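Local structure of interferon gamma receptor 1 (Gallus gallus, 4EQ3) at residues S146-S151 with G194-D199; V190-H195 with A204-S209; S79-I84 with T98-L103; T15-K20 with Q94-D99; H40-V45 with T58-S63. The protein probably binds the cytokine interferon gamma as the extracellular, two-domain part of a transmembrane class II cytokine receptor. One frame throughout, in Å; residues are numbered along the deposited sequence.

Contact 1: residues S146-S151 with G194-D199; sequences SELSYS and GHFFDD
Glu147 lies across one face of the Phe197 ring, with CB 3.9 Å from the ring centroid and 13° off its normal, a CH-pi contact over the centre. CG comes to 3.3 Å from CE1 of Phe197. The chain then bends at chi2 (-72°), and the carboxylate plane ends 13° from that of the ring. Leu148 makes a second CH-pi contact, its CD1 standing 3.8 Å from the centroid of the Phe196 ring but offset toward the rim.

Next along the strands come the backbone bonds. Ser149 and His195 form an antiparallel hydrogen-bonded pair, Ser149 N to His195 O at 2.8 Å and His195 N to Ser149 O at 2.6 Å, which joins strands 148-156 and 186-196 as neighbours in the four-stranded sheet of the C-terminal fibronectin type III domain. Leu148 and Phe196 share one face of this sheet, Ser149 and His195 the other. Beyond Phe196 the chain turns through Phe197 and Asp198, both at positive phi, and Phe197 N still reaches Glu147 O at 3.1 Å. A water bridges the turn: it donates to Glu147 O, accepts from Asp198 N and bonds Ser149 OG at 2.6 Å.

Farther out, Phe196 and Phe197 both touch Ile144 and meet Phe24 and Phe77 of the N-terminal domain, respectively, edge-to-face, placing this end of the sheet at the domain interface. The Tyr150 ring packs near Gly194 CA, its OH bonded to His129 ND1.

Contact 2: residues V190-H195 with A204-S209; sequences VSAKGH and ASSEES
Ser206 points its side chain at the backbone of Ala192, where the beta hairpin of strands 186-196 and 201-213 departs from regular pairing. Its OG lies between its own backbone N and carbonyl carbon (chi1 60°) and accepts from Ala192 N at 2.9 Å, taking the place of a main-chain carbonyl. In return Ser206 N donates to Ala192 O at 2.9 Å, with an N-H...O angle of 166°, so one serine grips both polar groups of Ala192. The same hydroxyl donates a weak bond to Glu207 O.

Regular pairing is found at Val190 and Ser209, an antiparallel hydrogen-bonded pair in which Val190 N meets Ser209 O at 2.7 Å and Ser209 N meets Val190 O at 2.9 Å. Their side chains share a face of the sheet and both touch Leu116 of strand 113-119, part of the domain's other layer.

On the turn side of Ser206, Lys193 meets Ser205 through its aliphatic part: CG is 3.5 Å from Ser205 OG, and CD and CE follow past the same hydroxyl. Between Gly194 and Ala204 a water bridges the strands: it accepts from Gly194 N at 2.9 Å and donates to Ala204 O at 2.6 Å.

Contact 3: residues S79-I84 with T98-L103; sequences SYWFRI and TDEFVL
Ser79 OG donates to Glu100 OE2 at 2.5 Å, a very short hydrogen bond that ties the two side chains at one end of the contact. Glu100 gets there with CG anti to the backbone N (chi1 172°) and an extended chain beyond. At the other end Thr98 grips Phe82 twice: Thr98 N donates to Phe82 O at 2.8 Å, and Phe82 N donates to Thr98 OG1 at 3.2 Å. That hydroxyl passes its own hydrogen to Asp99 O at 3.0 Å, which fixes its rotation and leaves it facing Phe82 N as an acceptor. Between these ends lies one antiparallel hydrogen-bonded pair, with Tyr80 N to Phe101 O at 2.8 Å and Phe101 N to Tyr80 O at 2.9 Å.

Glu100 runs over the indole of Trp81, its CA 3.9 Å from the centroid of the five-membered ring and 30° off the normal, while CB and CG continue beside CE2 and CZ2; the ring and carboxylate planes are 28° apart. Lys46 adds a cation-pi contact to the same indole. Phe82 turns its ring edge to Thr98 OG1 and to Phe101 CB, and Phe101 in turn touches Val19 and Thr26 of the other sheet. A side-chain hydroxyl stands in for a carbonyl opposite Phe82 N. This is the irregular edge of a fibronectin type III-like beta sandwich, where the last strand leads toward helix 103-106.

Contact 4: residues T15-K20 with Q94-D99; sequences TGTSVK and QYVETD
Thr17 and Val96 meet tip to tip, methyl against methyl, with Thr17 CG2 4.1 Å from Val96 CG1. The other apolar contacts converge on one group, CG2 of Thr98. Thr17 CB approaches it to 4.0 Å, the two threonine side chains crossing obliquely, and Val19 CG2 reaches it at 4.1 Å from a direction at about a right angle to the Thr98 side chain. For Thr17, chi1 of 67° puts OG1 between the backbone N and the carbonyl carbon, with CG2 anti to the carbonyl carbon, which sets CG2 toward Val96 and OG1 toward a bridging water.

Polar contact is made through that solvent molecule. The water bonds Thr17 OG1 at 3.0 Å and accepts from Asp99 N at 2.9 Å, bridging the segments just beyond the methyl cluster. No direct hydrogen bond crosses between them, and the nearest CA atoms, those of Thr17 and Thr98, are 6.1 Å apart.

The backbone bonds of each side go to its own sheet. Ser18 and Lys20 pair with Tyr29 and Val27 of strand 25-31, whereas Val96 pairs with Ile84 of strand 81-88. The contact is therefore a junction between the two sheets of the N-terminal sandwich, where Thr98 also touches Leu28 and Thr17 touches Ile84. Van der Waals contacts and one water bridge imply association by apolar packing rather than by the directional bonding that sets strand register.

Contact 5: residues H40-V45 with T58-S63; sequences HFVVEV and TCVNIS
Val43 packs against Cys59 at the apolar centre, CB to CB at 3.9 Å, and Val43 CG2 also lies against Cys59 CB. The cysteine's sulphur continues to Cys67 on strand 66-68 through a disulfide, which links this hairpin to the opposite sheet. On the other face Val42 CG2 touches Val60 CG1 at 4.3 Å and lies alongside Asn61, the two side chains pointing the same way. Phe41 shares its face with Ile62, and its ring meets Trp30 and Tyr32 edge-to-face.

The pairing shifts by one residue here: Asn61 and Ile62 both face Phe41, a G1 beta bulge in the hairpin of strands 40-46 and 54-62. Asn61 has positive phi (57°), as the first position of such a bulge does. Around it Phe41 N donates to Ile62 O at 2.8 Å, and Ile62 N returns a longer bond of 3.3 Å to a lone pair of Phe41 O. Past the bulge Val43 N donates to Cys59 O at 3.1 Å, with an N-H...O angle of 161°.

At the polar edge the His40 ring lies near the backbone, CD2 3.6 Å from Asn61 O, while His40 CA makes a CA-H...O contact of 3.1 Å with Ile62 O.

Overall arrangement
The five contacts fall into two groups, one in each beta-sandwich domain. Contacts 1 and 2 share Gly194 and His195 and flank strand 186-196 on its two edges, their centres 13 Å apart; Ser151 O and Lys193 N, 2.9 Å apart, probably form a hydrogen bond between them. In the N-terminal domain contacts 3 and 4 share Thr98 and Asp99, with centres 8 Å apart, and contact 5 joins contact 3 through the Arg83 NE to Glu44 OE1 salt bridge of 2.7 Å. Tyr95 of contact 4 packs on Val42 and Glu44 of contact 5. Between the groups, contacts 1 and 3 come nearest, about 9 Å between nearest atoms.

Contact 1: residues S146-S151 with G194-D199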
# COMPACT_ATOMS: atom_id res chain seq x y z
N SER A 146 -0.31 12.69 7.79
CA SER A 146 0.42 13.89 8.17
C SER A 146 1.92 13.75 7.86
O SER A 146 2.67 14.74 7.89
CB SER A 146 0.19 14.22 9.66
OG SER A 146 1.02 13.43 10.49
N GLU A 147 2.36 12.53 7.56
CA GLU A 147 3.77 12.27 7.25
C GLU A 147 3.99 11.83 5.80
O GLU A 147 5.05 11.33 5.44
CB GLU A 147 4.33 11.20 8.19
CG GLU A 147 4.28 11.56 9.68
CD GLU A 147 5.29 12.64 10.06
OE1 GLU A 147 6.20 12.92 9.27
OE2 GLU A 147 5.16 13.20 11.17
N LEU A 148 2.97 12.02 4.96
CA LEU A 148 3.09 11.66 3.56
C LEU A 148 3.81 12.74 2.76
O LEU A 148 3.45 13.91 2.83
CB LEU A 148 1.70 11.44 2.95
CG LEU A 148 1.68 11.23 1.43
CD1 LEU A 148 2.44 9.97 1.00
CD2 LEU A 148 0.24 11.19 0.93
N SER A 149 4.82 12.34 1.99
CA SER A 149 5.43 13.25 1.03
C SER A 149 5.66 12.52 -0.30
O SER A 149 5.62 11.30 -0.37
CB SER A 149 6.74 13.82 1.58
OG SER A 149 7.71 12.80 1.78
N TYR A 150 5.91 13.28 -1.35
CA TYR A 150 6.28 12.69 -2.62
C TYR A 150 7.58 13.30 -3.06
O TYR A 150 7.80 14.50 -2.89
CB TYR A 150 5.19 12.92 -3.68
CG TYR A 150 3.92 12.13 -3.43
CD1 TYR A 150 2.86 12.68 -2.73
CD2 TYR A 150 3.80 10.83 -3.89
CE1 TYR A 150 1.70 11.96 -2.49
CE2 TYR A 150 2.64 10.09 -3.66
CZ TYR A 150 1.60 10.67 -2.96
OH TYR A 150 0.46 9.94 -2.72
N SER A 151 8.47 12.47 -3.60
CA SER A 151 9.68 12.96 -4.22
C SER A 151 9.45 12.89 -5.72
O SER A 151 8.89 11.92 -6.22
CB SER A 151 10.88 12.09 -3.84
OG SER A 151 10.63 10.74 -4.20
N GLY A 194 6.05 7.92 -3.53
CA GLY A 194 5.53 8.28 -2.22
C GLY A 194 6.53 8.00 -1.11
O GLY A 194 7.32 7.06 -1.20
N HIS A 195 6.50 8.84 -0.07
CA HIS A 195 7.34 8.67 1.12
C HIS A 195 6.45 8.82 2.35
O HIS A 195 5.58 9.69 2.39
CB HIS A 195 8.43 9.75 1.19
CG HIS A 195 9.59 9.51 0.27
ND1 HIS A 195 9.56 9.83 -1.08
CD2 HIS A 195 10.83 9.02 0.51
CE1 HIS A 195 10.73 9.52 -1.63
NE2 HIS A 195 11.51 9.03 -0.69
N PHE A 196 6.67 7.98 3.36
CA PHE A 196 6.06 8.20 4.67
C PHE A 196 7.18 8.27 5.72
O PHE A 196 8.05 7.40 5.77
CB PHE A 196 5.07 7.08 5.02
CG PHE A 196 3.74 7.15 4.27
CD1 PHE A 196 3.53 6.40 3.13
CD2 PHE A 196 2.71 7.95 4.74
CE1 PHE A 196 2.32 6.45 2.44
CE2 PHE A 196 1.48 8.01 4.06
CZ PHE A 196 1.29 7.26 2.90
N PHE A 197 7.16 9.32 6.54
CA PHE A 197 8.21 9.53 7.54
C PHE A 197 9.58 9.63 6.89
O PHE A 197 10.51 8.91 7.28
CB PHE A 197 8.24 8.39 8.55
CG PHE A 197 6.93 8.16 9.25
CD1 PHE A 197 6.59 8.90 10.37
CD2 PHE A 197 6.05 7.20 8.80
CE1 PHE A 197 5.38 8.69 11.01
CE2 PHE A 197 4.84 6.98 9.45
CZ PHE A 197 4.52 7.73 10.55
N ASP A 198 9.70 10.52 5.91
CA ASP A 198 10.92 10.64 5.11
C ASP A 198 11.23 9.34 4.39
O ASP A 198 10.75 9.11 3.27
CB ASP A 198 12.11 11.08 5.96
CG ASP A 198 11.90 12.44 6.60
OD1 ASP A 198 11.29 13.31 5.94
OD2 ASP A 198 12.33 12.64 7.77
N ASP A 199 12.03 8.47 5.01
CA ASP A 199 12.46 7.26 4.32
C ASP A 199 12.13 5.92 5.01
O ASP A 199 12.62 4.88 4.59
CB ASP A 199 13.95 7.34 3.99
CG ASP A 199 14.24 8.33 2.86
OD1 ASP A 199 15.41 8.77 2.74
OD2 ASP A 199 13.30 8.68 2.10
O HOH W 1 7.57 11.72 4.11

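Contact 2: residues V190-H195 with A204-S209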
# COMPACT_ATOMS: atom_id res chain seq x y z
N VAL A 190 9.12 13.28 -16.16
CA VAL A 190 9.03 13.34 -14.71
C VAL A 190 8.41 12.07 -14.15
O VAL A 190 7.52 11.46 -14.78
CB VAL A 190 8.19 14.56 -14.26
CG1 VAL A 190 6.71 14.24 -14.34
CG2 VAL A 190 8.57 14.97 -12.86
N SER A 191 8.91 11.67 -12.98
CA SER A 191 8.39 10.53 -12.24
C SER A 191 8.33 10.88 -10.76
O SER A 191 8.94 11.85 -10.32
CB SER A 191 9.28 9.31 -12.44
OG SER A 191 10.55 9.54 -11.86
N ALA A 192 7.60 10.09 -9.99
CA ALA A 192 7.46 10.38 -8.57
C ALA A 192 7.36 9.12 -7.72
O ALA A 192 6.99 8.06 -8.22
CB ALA A 192 6.23 11.27 -8.33
N LYS A 193 7.69 9.24 -6.44
CA LYS A 193 7.52 8.18 -5.45
C LYS A 193 6.87 8.70 -4.18
O LYS A 193 7.13 9.76 -3.77
CB LYS A 193 8.87 7.62 -5.03
CG LYS A 193 9.58 6.78 -5.93
CD LYS A 193 10.66 6.09 -5.17
CE LYS A 193 11.95 6.66 -5.37
NZ LYS A 193 12.99 5.70 -5.18
N GLY A 194 6.05 7.92 -3.53
CA GLY A 194 5.53 8.28 -2.22
C GLY A 194 6.53 8.00 -1.11
O GLY A 194 7.32 7.06 -1.20
N HIS A 195 6.50 8.84 -0.07
CA HIS A 195 7.34 8.67 1.12
C HIS A 195 6.45 8.82 2.35
O HIS A 195 5.58 9.69 2.39
CB HIS A 195 8.43 9.75 1.19
CG HIS A 195 9.59 9.51 0.27
ND1 HIS A 195 9.56 9.83 -1.08
CD2 HIS A 195 10.83 9.02 0.51
CE1 HIS A 195 10.73 9.52 -1.63
NE2 HIS A 195 11.51 9.03 -0.69
N ALA A 204 7.26 2.58 -4.88
CA ALA A 204 7.81 2.39 -6.22
C ALA A 204 7.62 3.67 -7.03
O ALA A 204 6.72 4.46 -6.73
CB ALA A 204 7.11 1.23 -6.92
N SER A 205 8.46 3.88 -8.03
CA SER A 205 8.35 5.04 -8.90
C SER A 205 7.23 4.89 -9.91
O SER A 205 7.01 3.82 -10.45
CB SER A 205 9.64 5.27 -9.68
OG SER A 205 10.76 5.28 -8.84
N SER A 206 6.52 5.98 -10.17
CA SER A 206 5.57 6.00 -11.26
C SER A 206 6.38 5.82 -12.53
O SER A 206 7.60 5.98 -12.52
CB SER A 206 4.85 7.35 -11.30
OG SER A 206 5.77 8.41 -11.49
N GLU A 207 5.73 5.48 -13.64
CA GLU A 207 6.43 5.52 -14.91
C GLU A 207 6.57 6.97 -15.38
O GLU A 207 5.84 7.85 -14.92
CB GLU A 207 5.78 4.63 -15.96
CG GLU A 207 4.29 4.76 -16.07
CD GLU A 207 3.72 3.85 -17.15
OE1 GLU A 207 4.21 3.91 -18.30
OE2 GLU A 207 2.79 3.07 -16.83
N GLU A 208 7.54 7.22 -16.25
CA GLU A 208 7.83 8.58 -16.67
C GLU A 208 6.68 9.16 -17.47
O GLU A 208 6.09 8.48 -18.31
CB GLU A 208 9.11 8.61 -17.51
CG GLU A 208 10.40 8.61 -16.71
CD GLU A 208 11.56 9.20 -17.50
OE1 GLU A 208 11.51 9.18 -18.75
OE2 GLU A 208 12.51 9.71 -16.87
N SER A 209 6.35 10.42 -17.18
CA SER A 209 5.47 11.23 -18.02
C SER A 209 6.30 12.33 -18.65
O SER A 209 7.09 12.98 -17.96
CB SER A 209 4.34 11.85 -17.20
OG SER A 209 3.31 10.91 -16.95
O HOH W 2 10.62 8.66 -9.44
O HOH W 3 5.22 5.43 -4.78

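Contact 3: residues S79-I84 with T98-L103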
# COMPACT_ATOMS: atom_id res chain seq x y z
N SER A 79 3.79 -4.96 15.72
CA SER A 79 3.66 -6.24 15.02
C SER A 79 2.26 -6.84 15.13
O SER A 79 1.51 -6.56 16.07
CB SER A 79 4.69 -7.25 15.55
OG SER A 79 6.02 -6.79 15.36
N TYR A 80 1.92 -7.67 14.15
CA TYR A 80 0.68 -8.45 14.16
C TYR A 80 1.03 -9.86 13.74
O TYR A 80 1.95 -10.08 12.96
CB TYR A 80 -0.33 -7.89 13.16
CG TYR A 80 -1.01 -6.58 13.54
CD1 TYR A 80 -2.23 -6.57 14.20
CD2 TYR A 80 -0.44 -5.35 13.19
CE1 TYR A 80 -2.87 -5.37 14.53
CE2 TYR A 80 -1.07 -4.16 13.51
CZ TYR A 80 -2.28 -4.18 14.18
OH TYR A 80 -2.89 -2.99 14.50
N TRP A 81 0.29 -10.83 14.28
CA TRP A 81 0.33 -12.18 13.76
C TRP A 81 -1.08 -12.57 13.36
O TRP A 81 -2.06 -12.04 13.90
CB TRP A 81 0.89 -13.16 14.80
CG TRP A 81 2.38 -13.10 14.91
CD1 TRP A 81 3.29 -13.91 14.29
CD2 TRP A 81 3.14 -12.17 15.69
NE1 TRP A 81 4.57 -13.54 14.64
CE2 TRP A 81 4.50 -12.47 15.49
CE3 TRP A 81 2.79 -11.10 16.52
CZ2 TRP A 81 5.52 -11.75 16.11
CZ3 TRP A 81 3.81 -10.39 17.14
CH2 TRP A 81 5.15 -10.72 16.93
N PHE A 82 -1.20 -13.47 12.39
CA PHE A 82 -2.51 -13.98 11.99
C PHE A 82 -2.44 -15.49 11.91
O PHE A 82 -1.36 -16.06 11.76
CB PHE A 82 -2.97 -13.39 10.65
CG PHE A 82 -2.83 -11.90 10.56
CD1 PHE A 82 -1.70 -11.34 9.98
CD2 PHE A 82 -3.82 -11.07 11.04
CE1 PHE A 82 -1.56 -9.96 9.89
CE2 PHE A 82 -3.69 -9.69 10.96
CZ PHE A 82 -2.55 -9.14 10.39
N ARG A 83 -3.58 -16.16 12.02
CA ARG A 83 -3.59 -17.61 11.92
C ARG A 83 -4.92 -18.13 11.38
O ARG A 83 -5.95 -17.48 11.52
CB ARG A 83 -3.26 -18.26 13.28
CG ARG A 83 -4.35 -18.15 14.33
CD ARG A 83 -3.88 -18.81 15.64
NE ARG A 83 -4.86 -18.76 16.72
CZ ARG A 83 -4.64 -19.25 17.94
NH1 ARG A 83 -3.47 -19.82 18.21
NH2 ARG A 83 -5.57 -19.18 18.88
N ILE A 84 -4.88 -19.30 10.76
CA ILE A 84 -6.08 -19.83 10.15
C ILE A 84 -6.22 -21.30 10.44
O ILE A 84 -5.25 -22.04 10.36
CB ILE A 84 -6.03 -19.69 8.61
CG1 ILE A 84 -5.54 -18.29 8.21
CG2 ILE A 84 -7.40 -20.01 8.01
CD1 ILE A 84 -4.27 -18.30 7.39
N THR A 98 0.98 -17.11 10.57
CA THR A 98 1.76 -16.41 9.55
C THR A 98 3.10 -15.93 10.12
O THR A 98 3.31 -15.94 11.34
CB THR A 98 1.02 -15.17 9.00
OG1 THR A 98 0.80 -14.23 10.05
CG2 THR A 98 -0.31 -15.56 8.36
N ASP A 99 4.00 -15.51 9.23
CA ASP A 99 5.17 -14.75 9.63
C ASP A 99 4.71 -13.50 10.38
O ASP A 99 3.57 -13.04 10.22
CB ASP A 99 5.99 -14.30 8.42
CG ASP A 99 6.62 -15.46 7.66
OD1 ASP A 99 6.80 -16.55 8.25
OD2 ASP A 99 6.93 -15.27 6.46
N GLU A 100 5.60 -12.95 11.20
CA GLU A 100 5.36 -11.67 11.84
C GLU A 100 5.08 -10.62 10.77
O GLU A 100 5.74 -10.60 9.72
CB GLU A 100 6.59 -11.25 12.64
CG GLU A 100 6.52 -9.84 13.20
CD GLU A 100 7.71 -9.53 14.12
OE1 GLU A 100 8.62 -10.38 14.22
OE2 GLU A 100 7.72 -8.46 14.74
N PHE A 101 4.12 -9.75 11.03
CA PHE A 101 3.78 -8.71 10.07
C PHE A 101 3.87 -7.34 10.69
O PHE A 101 3.26 -7.07 11.73
CB PHE A 101 2.39 -8.94 9.46
CG PHE A 101 1.94 -7.81 8.55
CD1 PHE A 101 2.28 -7.80 7.20
CD2 PHE A 101 1.18 -6.76 9.05
CE1 PHE A 101 1.86 -6.76 6.37
CE2 PHE A 101 0.76 -5.72 8.23
CZ PHE A 101 1.10 -5.72 6.89
N VAL A 102 4.64 -6.47 10.03
CA VAL A 102 4.77 -5.08 10.42
C VAL A 102 4.54 -4.21 9.20
O VAL A 102 5.28 -4.28 8.23
CB VAL A 102 6.17 -4.80 10.96
CG1 VAL A 102 6.26 -3.38 11.44
CG2 VAL A 102 6.50 -5.78 12.09
N LEU A 103 3.49 -3.39 9.25
CA LEU A 103 3.09 -2.60 8.08
C LEU A 103 4.22 -1.73 7.53
O LEU A 103 4.43 -1.68 6.33
CB LEU A 103 1.86 -1.74 8.39
CG LEU A 103 1.27 -0.97 7.21
CD1 LEU A 103 0.79 -1.93 6.12
CD2 LEU A 103 0.13 -0.08 7.68

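Contact 4: residues T15-K20 with Q94-D99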
# COMPACT_ATOMS: atom_id res chain seq x y z
N THR A 15 -2.49 -23.98 4.08
CA THR A 15 -1.11 -23.98 3.64
C THR A 15 -0.79 -22.73 2.82
O THR A 15 -1.69 -22.01 2.40
CB THR A 15 -0.81 -25.25 2.82
OG1 THR A 15 0.59 -25.54 2.88
CG2 THR A 15 -1.24 -25.07 1.38
N GLY A 16 0.50 -22.48 2.63
CA GLY A 16 0.97 -21.38 1.81
C GLY A 16 0.45 -20.03 2.25
O GLY A 16 0.06 -19.20 1.42
N THR A 17 0.44 -19.79 3.56
CA THR A 17 -0.07 -18.53 4.08
C THR A 17 0.76 -17.39 3.52
O THR A 17 1.98 -17.50 3.37
CB THR A 17 -0.05 -18.47 5.62
OG1 THR A 17 1.31 -18.47 6.10
CG2 THR A 17 -0.79 -19.66 6.19
N SER A 18 0.08 -16.29 3.19
CA SER A 18 0.77 -15.12 2.68
C SER A 18 -0.01 -13.85 2.98
O SER A 18 -1.19 -13.73 2.63
CB SER A 18 1.00 -15.25 1.18
OG SER A 18 1.62 -14.08 0.67
N VAL A 19 0.65 -12.90 3.62
CA VAL A 19 0.04 -11.60 3.86
C VAL A 19 0.59 -10.64 2.82
O VAL A 19 1.80 -10.45 2.72
CB VAL A 19 0.33 -11.05 5.27
CG1 VAL A 19 -0.34 -9.69 5.44
CG2 VAL A 19 -0.14 -12.01 6.36
N LYS A 20 -0.30 -10.09 2.00
CA LYS A 20 0.09 -9.13 0.97
C LYS A 20 -0.51 -7.78 1.30
O LYS A 20 -1.73 -7.65 1.40
CB LYS A 20 -0.43 -9.60 -0.39
CG LYS A 20 0.05 -10.97 -0.77
CD LYS A 20 1.54 -10.97 -1.02
CE LYS A 20 1.88 -10.25 -2.31
NZ LYS A 20 3.17 -10.73 -2.86
N GLN A 94 -5.78 -27.79 13.25
CA GLN A 94 -5.16 -26.86 14.18
C GLN A 94 -4.89 -25.59 13.39
O GLN A 94 -5.02 -25.58 12.16
CB GLN A 94 -3.86 -27.43 14.73
CG GLN A 94 -3.98 -28.82 15.34
CD GLN A 94 -4.74 -28.84 16.68
OE1 GLN A 94 -5.38 -27.86 17.06
NE2 GLN A 94 -4.66 -29.97 17.38
N TYR A 95 -4.53 -24.52 14.08
CA TYR A 95 -4.24 -23.26 13.43
C TYR A 95 -2.85 -23.26 12.84
O TYR A 95 -1.95 -23.91 13.37
CB TYR A 95 -4.34 -22.11 14.42
CG TYR A 95 -5.72 -21.56 14.65
CD1 TYR A 95 -6.40 -20.89 13.64
CD2 TYR A 95 -6.33 -21.68 15.88
CE1 TYR A 95 -7.66 -20.37 13.86
CE2 TYR A 95 -7.58 -21.17 16.11
CZ TYR A 95 -8.24 -20.51 15.10
OH TYR A 95 -9.49 -20.00 15.33
N VAL A 96 -2.67 -22.55 11.74
CA VAL A 96 -1.34 -22.32 11.21
C VAL A 96 -1.11 -20.82 11.24
O VAL A 96 -2.00 -20.04 10.87
CB VAL A 96 -1.18 -22.87 9.78
CG1 VAL A 96 -2.28 -22.32 8.90
CG2 VAL A 96 0.20 -22.53 9.22
N GLU A 97 0.08 -20.42 11.69
CA GLU A 97 0.39 -19.03 11.95
C GLU A 97 1.20 -18.40 10.81
O GLU A 97 2.01 -19.07 10.17
CB GLU A 97 1.19 -18.94 13.26
CG GLU A 97 1.36 -17.55 13.82
CD GLU A 97 1.90 -17.58 15.25
OE1 GLU A 97 3.14 -17.66 15.42
OE2 GLU A 97 1.08 -17.53 16.19
N THR A 98 0.98 -17.11 10.57
CA THR A 98 1.76 -16.41 9.55
C THR A 98 3.10 -15.93 10.12
O THR A 98 3.31 -15.94 11.34
CB THR A 98 1.02 -15.17 9.00
OG1 THR A 98 0.80 -14.23 10.05
CG2 THR A 98 -0.31 -15.56 8.36
N ASP A 99 4.00 -15.51 9.23
CA ASP A 99 5.17 -14.75 9.63
C ASP A 99 4.71 -13.50 10.38
O ASP A 99 3.57 -13.04 10.22
CB ASP A 99 5.99 -14.30 8.42
CG ASP A 99 6.62 -15.46 7.66
OD1 ASP A 99 6.80 -16.55 8.25
OD2 ASP A 99 6.93 -15.27 6.46
O HOH W 4 3.20 -16.16 6.49

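Contact 5: residues H40-V45 with T58-S63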
# COMPACT_ATOMS: atom_id res chain seq x y z
N HIS A 40 -14.43 -24.79 5.21
CA HIS A 40 -14.57 -23.39 5.60
C HIS A 40 -13.41 -23.06 6.53
O HIS A 40 -12.76 -23.96 7.06
CB HIS A 40 -15.91 -23.14 6.29
CG HIS A 40 -17.09 -23.32 5.40
ND1 HIS A 40 -17.55 -24.56 5.01
CD2 HIS A 40 -17.91 -22.41 4.81
CE1 HIS A 40 -18.61 -24.41 4.23
NE2 HIS A 40 -18.84 -23.12 4.09
N PHE A 41 -13.14 -21.78 6.74
CA PHE A 41 -11.96 -21.40 7.49
C PHE A 41 -12.26 -20.38 8.59
O PHE A 41 -13.26 -19.67 8.54
CB PHE A 41 -10.88 -20.86 6.55
CG PHE A 41 -10.51 -21.82 5.45
CD1 PHE A 41 -9.69 -22.91 5.70
CD2 PHE A 41 -10.98 -21.62 4.16
CE1 PHE A 41 -9.36 -23.79 4.69
CE2 PHE A 41 -10.65 -22.50 3.14
CZ PHE A 41 -9.84 -23.59 3.40
N VAL A 42 -11.39 -20.34 9.60
CA VAL A 42 -11.49 -19.32 10.64
C VAL A 42 -10.15 -18.62 10.81
O VAL A 42 -9.13 -19.26 11.05
CB VAL A 42 -11.91 -19.92 11.99
CG1 VAL A 42 -12.08 -18.82 13.02
CG2 VAL A 42 -13.22 -20.70 11.84
N VAL A 43 -10.18 -17.29 10.71
CA VAL A 43 -8.96 -16.49 10.80
C VAL A 43 -8.94 -15.71 12.11
O VAL A 43 -9.94 -15.11 12.49
CB VAL A 43 -8.86 -15.48 9.64
CG1 VAL A 43 -7.59 -14.65 9.77
CG2 VAL A 43 -8.91 -16.20 8.30
N GLU A 44 -7.79 -15.73 12.78
CA GLU A 44 -7.61 -14.92 13.98
C GLU A 44 -6.43 -13.95 13.84
O GLU A 44 -5.49 -14.19 13.09
CB GLU A 44 -7.39 -15.81 15.19
CG GLU A 44 -8.56 -16.74 15.47
CD GLU A 44 -8.45 -17.39 16.84
OE1 GLU A 44 -7.36 -17.90 17.17
OE2 GLU A 44 -9.45 -17.37 17.57
N VAL A 45 -6.50 -12.85 14.59
CA VAL A 45 -5.43 -11.86 14.61
C VAL A 45 -4.90 -11.65 16.04
O VAL A 45 -5.66 -11.64 16.99
CB VAL A 45 -5.91 -10.53 14.05
CG1 VAL A 45 -7.17 -10.07 14.78
CG2 VAL A 45 -4.81 -9.48 14.12
N THR A 58 -15.12 -10.75 10.24
CA THR A 58 -15.52 -10.86 8.84
C THR A 58 -14.98 -12.12 8.18
O THR A 58 -15.25 -12.37 7.01
CB THR A 58 -14.98 -9.67 8.03
OG1 THR A 58 -13.58 -9.55 8.26
CG2 THR A 58 -15.67 -8.39 8.44
N CYS A 59 -14.21 -12.91 8.93
CA CYS A 59 -13.58 -14.10 8.36
C CYS A 59 -13.76 -15.33 9.25
O CYS A 59 -12.80 -16.03 9.58
CB CYS A 59 -12.08 -13.85 8.08
SG CYS A 59 -11.73 -12.53 6.88
N VAL A 60 -15.01 -15.59 9.63
CA VAL A 60 -15.34 -16.80 10.37
C VAL A 60 -16.27 -17.65 9.52
O VAL A 60 -17.27 -17.15 8.99
CB VAL A 60 -16.02 -16.49 11.71
CG1 VAL A 60 -16.27 -17.77 12.50
CG2 VAL A 60 -15.18 -15.53 12.53
N ASN A 61 -15.94 -18.91 9.40
CA ASN A 61 -16.72 -19.84 8.61
C ASN A 61 -16.87 -19.39 7.18
O ASN A 61 -17.95 -19.38 6.67
CB ASN A 61 -18.13 -20.04 9.20
CG ASN A 61 -18.13 -20.65 10.58
OD1 ASN A 61 -17.23 -21.35 10.97
ND2 ASN A 61 -19.18 -20.42 11.30
N ILE A 62 -15.78 -18.97 6.55
CA ILE A 62 -15.79 -18.51 5.17
C ILE A 62 -15.25 -19.59 4.25
O ILE A 62 -14.41 -20.40 4.66
CB ILE A 62 -14.95 -17.24 4.98
CG1 ILE A 62 -13.53 -17.43 5.53
CG2 ILE A 62 -15.61 -16.07 5.65
CD1 ILE A 62 -12.53 -16.38 5.02
N SER A 63 -15.75 -19.61 3.01
CA SER A 63 -15.31 -20.60 2.04
C SER A 63 -14.12 -20.09 1.23
O SER A 63 -13.34 -20.88 0.70
CB SER A 63 -16.46 -20.96 1.09
OG SER A 63 -16.84 -19.83 0.32